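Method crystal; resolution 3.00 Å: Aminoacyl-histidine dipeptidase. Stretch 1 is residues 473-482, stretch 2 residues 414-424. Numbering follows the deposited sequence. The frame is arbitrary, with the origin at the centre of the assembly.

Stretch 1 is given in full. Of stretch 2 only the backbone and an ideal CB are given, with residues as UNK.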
# COMPACT_ATOMS: atom_id res chain seq x y z
N GLN A 473 -6.96 23.53 -8.72
CA GLN A 473 -6.56 24.42 -9.81
C GLN A 473 -5.14 24.07 -10.32
O GLN A 473 -4.92 23.96 -11.53
CB GLN A 473 -6.69 25.89 -9.37
CG GLN A 473 -6.29 26.93 -10.41
CD GLN A 473 -7.15 26.90 -11.65
OE1 GLN A 473 -6.70 26.46 -12.71
NE2 GLN A 473 -8.40 27.35 -11.52
N LEU A 474 -4.21 23.89 -9.37
CA LEU A 474 -2.85 23.41 -9.67
C LEU A 474 -2.91 22.09 -10.40
O LEU A 474 -2.45 21.98 -11.54
CB LEU A 474 -2.05 23.25 -8.39
CG LEU A 474 -1.32 24.45 -7.82
CD1 LEU A 474 -2.00 25.79 -8.13
CD2 LEU A 474 -1.19 24.26 -6.33
N PHE A 475 -3.50 21.09 -9.75
CA PHE A 475 -3.56 19.77 -10.32
C PHE A 475 -3.93 19.92 -11.78
O PHE A 475 -3.27 19.37 -12.66
CB PHE A 475 -4.57 18.89 -9.57
CG PHE A 475 -4.94 17.66 -10.31
CD1 PHE A 475 -6.18 17.53 -10.89
CD2 PHE A 475 -4.05 16.64 -10.48
CE1 PHE A 475 -6.51 16.40 -11.60
CE2 PHE A 475 -4.40 15.50 -11.20
CZ PHE A 475 -5.63 15.38 -11.75
N TRP A 476 -4.96 20.70 -12.05
CA TRP A 476 -5.48 20.81 -13.40
C TRP A 476 -4.50 21.57 -14.32
O TRP A 476 -4.46 21.33 -15.53
CB TRP A 476 -6.89 21.42 -13.38
CG TRP A 476 -7.36 21.85 -14.71
CD1 TRP A 476 -7.17 23.08 -15.27
CD2 TRP A 476 -8.10 21.08 -15.67
NE1 TRP A 476 -7.74 23.12 -16.53
CE2 TRP A 476 -8.32 21.91 -16.80
CE3 TRP A 476 -8.61 19.77 -15.70
CZ2 TRP A 476 -9.01 21.47 -17.93
CZ3 TRP A 476 -9.30 19.34 -16.83
CH2 TRP A 476 -9.49 20.19 -17.94
N ASP A 477 -3.70 22.45 -13.73
CA ASP A 477 -2.77 23.26 -14.50
C ASP A 477 -1.62 22.45 -15.08
O ASP A 477 -1.22 22.69 -16.21
CB ASP A 477 -2.22 24.42 -13.68
CG ASP A 477 -3.18 25.59 -13.62
OD1 ASP A 477 -3.82 25.90 -14.65
OD2 ASP A 477 -3.28 26.21 -12.54
N GLN A 478 -1.09 21.51 -14.30
CA GLN A 478 -0.12 20.57 -14.86
C GLN A 478 -0.79 19.48 -15.66
O GLN A 478 -0.22 19.01 -16.66
CB GLN A 478 0.78 19.97 -13.81
CG GLN A 478 0.17 20.03 -12.45
CD GLN A 478 1.20 19.76 -11.39
OE1 GLN A 478 2.08 18.90 -11.58
NE2 GLN A 478 1.13 20.50 -10.27
N MET A 479 -1.99 19.10 -15.27
CA MET A 479 -2.71 18.12 -16.04
C MET A 479 -2.85 18.65 -17.46
O MET A 479 -2.81 17.89 -18.43
CB MET A 479 -4.07 17.83 -15.40
CG MET A 479 -4.45 16.32 -15.32
SD MET A 479 -5.23 15.59 -16.80
CE MET A 479 -3.77 15.18 -17.76
N VAL A 480 -2.98 19.97 -17.59
CA VAL A 480 -3.02 20.60 -18.91
C VAL A 480 -1.63 20.76 -19.49
O VAL A 480 -1.37 20.31 -20.61
CB VAL A 480 -3.65 21.99 -18.89
CG1 VAL A 480 -3.29 22.72 -20.16
CG2 VAL A 480 -5.16 21.89 -18.73
N ALA A 481 -0.76 21.39 -18.71
CA ALA A 481 0.60 21.70 -19.12
C ALA A 481 1.20 20.50 -19.82
O ALA A 481 1.61 20.61 -20.98
CB ALA A 481 1.43 22.07 -17.93
N LEU A 482 1.20 19.35 -19.16
CA LEU A 482 1.83 18.21 -19.80
C LEU A 482 1.05 17.66 -20.99
O LEU A 482 1.65 17.43 -22.04
CB LEU A 482 2.30 17.12 -18.83
CG LEU A 482 1.46 16.46 -17.75
CD1 LEU A 482 0.41 15.54 -18.31
CD2 LEU A 482 2.43 15.68 -16.95
N UNK A 414 9.69 14.81 -18.60
CA UNK A 414 8.80 15.89 -18.99
C UNK A 414 8.14 16.48 -17.77
O UNK A 414 8.40 17.63 -17.42
CB UNK A 414 7.75 15.40 -19.98
N UNK A 415 7.32 15.68 -17.10
CA UNK A 415 6.62 16.11 -15.92
C UNK A 415 7.55 16.91 -15.04
O UNK A 415 7.21 17.99 -14.59
CB UNK A 415 6.04 14.91 -15.16
N UNK A 416 8.74 16.37 -14.82
CA UNK A 416 9.70 16.99 -13.93
C UNK A 416 10.04 18.39 -14.44
O UNK A 416 10.08 19.36 -13.67
CB UNK A 416 10.96 16.13 -13.81
N UNK A 417 10.26 18.47 -15.75
CA UNK A 417 10.71 19.71 -16.38
C UNK A 417 9.58 20.66 -16.76
O UNK A 417 9.78 21.87 -16.84
CB UNK A 417 11.52 19.38 -17.63
N UNK A 418 8.39 20.12 -16.96
CA UNK A 418 7.20 20.92 -17.20
C UNK A 418 6.64 21.54 -15.90
O UNK A 418 5.99 22.57 -15.93
CB UNK A 418 6.13 20.06 -17.87
N UNK A 419 6.90 20.90 -14.77
CA UNK A 419 6.47 21.39 -13.47
C UNK A 419 7.45 22.47 -13.07
O UNK A 419 7.10 23.44 -12.41
CB UNK A 419 6.40 20.27 -12.43
N UNK A 420 8.70 22.27 -13.49
CA UNK A 420 9.79 23.20 -13.23
C UNK A 420 9.65 24.48 -14.09
O UNK A 420 10.22 25.54 -13.77
CB UNK A 420 11.13 22.52 -13.50
N UNK A 421 8.90 24.35 -15.19
CA UNK A 421 8.52 25.48 -16.04
C UNK A 421 7.28 26.20 -15.52
O UNK A 421 7.04 27.33 -15.91
CB UNK A 421 8.27 25.00 -17.47
N UNK A 422 6.51 25.56 -14.64
CA UNK A 422 5.31 26.17 -14.05
C UNK A 422 5.55 26.61 -12.62
O UNK A 422 4.85 27.49 -12.11
CB UNK A 422 4.14 25.19 -14.10
N UNK A 423 6.53 25.99 -11.96
CA UNK A 423 6.83 26.32 -10.58
C UNK A 423 8.33 26.50 -10.50
O UNK A 423 9.08 25.87 -11.26
CB UNK A 423 6.33 25.25 -9.61
N UNK A 424 8.76 27.38 -9.60
CA UNK A 424 10.18 27.75 -9.47
C UNK A 424 11.11 26.62 -9.05
O UNK A 424 12.29 26.85 -8.80
CB UNK A 424 10.31 28.89 -8.45

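Stretch 1 is a helix that turns Leu-474, Asp-477, Gln-478, Ala-481 and Leu-482 toward stretch 2, whose own opening helix passes at 119° with the axes 9.9 Å apart at closest approach. That face is mostly apolar, broken by the amide of Gln-478; the Asp-477 carboxylate turns away.

Position 414 has helical backbone angles and a CA-to-CB bond directed toward stretch 1, but nothing of that stretch lies within 5.5 Å of its CB. Many helix-compatible side chains would do. It is Ile-414, whose end leads away, so it adds little to the contact.

At position 415 the CB points sideways, yet it lies only 4.1 Å from Leu-482 CD2. A long or flat apolar side chain that bends inward could cover this leucine: leucine, methionine or an aromatic. The residue is Phe-415, with chi1 in the t well. Its CD2 packs 3.3 Å from Leu-482 CD2, and its CZ comes within 3.3 Å of Gln-478 OE1, so the ring reaches from the methyl group to the amide.

Positions 416 and 417 are out of reach of stretch 1, which therefore sets little limit on them; polar residues are acceptable. They are Arg-416, extended, and Asp-417.

At position 418 the CA-to-CB bond points toward stretch 1, its ideal CB lying 4.9 Å from Leu-482 CB and 5.1 Å from Ala-481 CB. The short alanine leaves room for an apolar chain of moderate length, so leucine, isoleucine or methionine would suit. Met-418 fills the space by folding its flexible chain (chi1 t, chi2 and chi3 both m): SD rests 3.6 Å from Ala-481 CB, while CE lies 3.6 Å from Leu-482 CD2 and 4.1 Å from Gln-478 CB.

Position 419 again starts sideways, with its CB 4.6 Å from Gln-478 OE1. A donor could answer this oxygen, but an aromatic could also bring the positive rim of its ring to it. The second applies: Tyr-419 meets OE1 with its ring edge, CD1 being 3.0 Å from Gln-478 OE1. Its hydroxyl is hydrogen-bonded elsewhere in the structure.

Positions 420 and 421 lie beyond reach, and stretch 1 asks nothing specific of either. They are Glu-420 and Gly-421; at the latter there would be room for a CB.

Position 422 points toward stretch 1, but from a distance, so a branched or longer apolar chain is needed to approach Ala-481. Ile-422 does so loosely, its CG1 4.3 Å from Ala-481 CB.

The backbone at position 423 is extended, with phi/psi of -132/149°, and sends its CB toward stretch 1 across a wide gap. Only a long side chain can span it, such as a large aromatic reaching Leu-474 and the Gln-478 amide. Tyr-423 reaches across with its hydroxyl: OH lies 3.8 Å from Leu-474 CG and 3.7 Å from Gln-478 NE2, without a hydrogen bond.

Position 424 is out of reach, so stretch 1 sets no limit; Gly-424 makes no contact.

Stretch 2 414-424: IFRDMYEGIYG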
# COMPACT_ATOMS: atom_id res chain seq x y z
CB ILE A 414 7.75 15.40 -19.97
CG1 ILE A 414 8.43 15.12 -21.30
CG2 ILE A 414 6.68 16.44 -20.15
CD1 ILE A 414 9.14 16.31 -22.04
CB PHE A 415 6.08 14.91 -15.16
CG PHE A 415 5.23 15.28 -13.98
CD1 PHE A 415 5.80 15.79 -12.82
CD2 PHE A 415 3.86 15.11 -14.02
CE1 PHE A 415 5.03 16.13 -11.75
CE2 PHE A 415 3.07 15.44 -12.95
CZ PHE A 415 3.66 15.96 -11.81
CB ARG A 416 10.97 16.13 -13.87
CG ARG A 416 11.77 16.31 -12.61
CD ARG A 416 12.72 15.15 -12.43
NE ARG A 416 13.05 14.97 -11.01
CZ ARG A 416 13.88 14.05 -10.52
NH1 ARG A 416 14.10 14.01 -9.21
NH2 ARG A 416 14.50 13.19 -11.33
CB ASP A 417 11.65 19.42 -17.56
CG ASP A 417 13.13 19.32 -17.13
OD1 ASP A 417 13.41 18.92 -15.97
OD2 ASP A 417 14.01 19.67 -17.95
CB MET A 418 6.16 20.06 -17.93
CG MET A 418 4.72 20.52 -17.83
SD MET A 418 4.11 20.43 -16.12
CE MET A 418 4.06 18.66 -15.82
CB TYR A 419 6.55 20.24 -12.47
CG TYR A 419 6.01 20.47 -11.08
CD1 TYR A 419 4.80 19.92 -10.68
CD2 TYR A 419 6.75 21.18 -10.13
CE1 TYR A 419 4.30 20.10 -9.38
CE2 TYR A 419 6.27 21.36 -8.82
CZ TYR A 419 5.04 20.82 -8.46
OH TYR A 419 4.55 21.00 -7.19
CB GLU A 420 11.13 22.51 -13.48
CG GLU A 420 12.37 23.39 -13.24
CD GLU A 420 13.66 22.57 -13.13
OE1 GLU A 420 13.98 21.78 -14.06
OE2 GLU A 420 14.35 22.73 -12.09
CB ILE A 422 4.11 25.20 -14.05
CG1 ILE A 422 3.81 24.70 -15.45
CG2 ILE A 422 2.86 25.87 -13.43
CD1 ILE A 422 3.42 25.76 -16.52
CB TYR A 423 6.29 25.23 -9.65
CG TYR A 423 4.84 24.93 -9.95
CD1 TYR A 423 3.81 25.75 -9.46
CD2 TYR A 423 4.49 23.87 -10.78
CE1 TYR A 423 2.50 25.51 -9.77
CE2 TYR A 423 3.17 23.62 -11.09
CZ TYR A 423 2.18 24.44 -10.59
OH TYR A 423 0.86 24.18 -10.91
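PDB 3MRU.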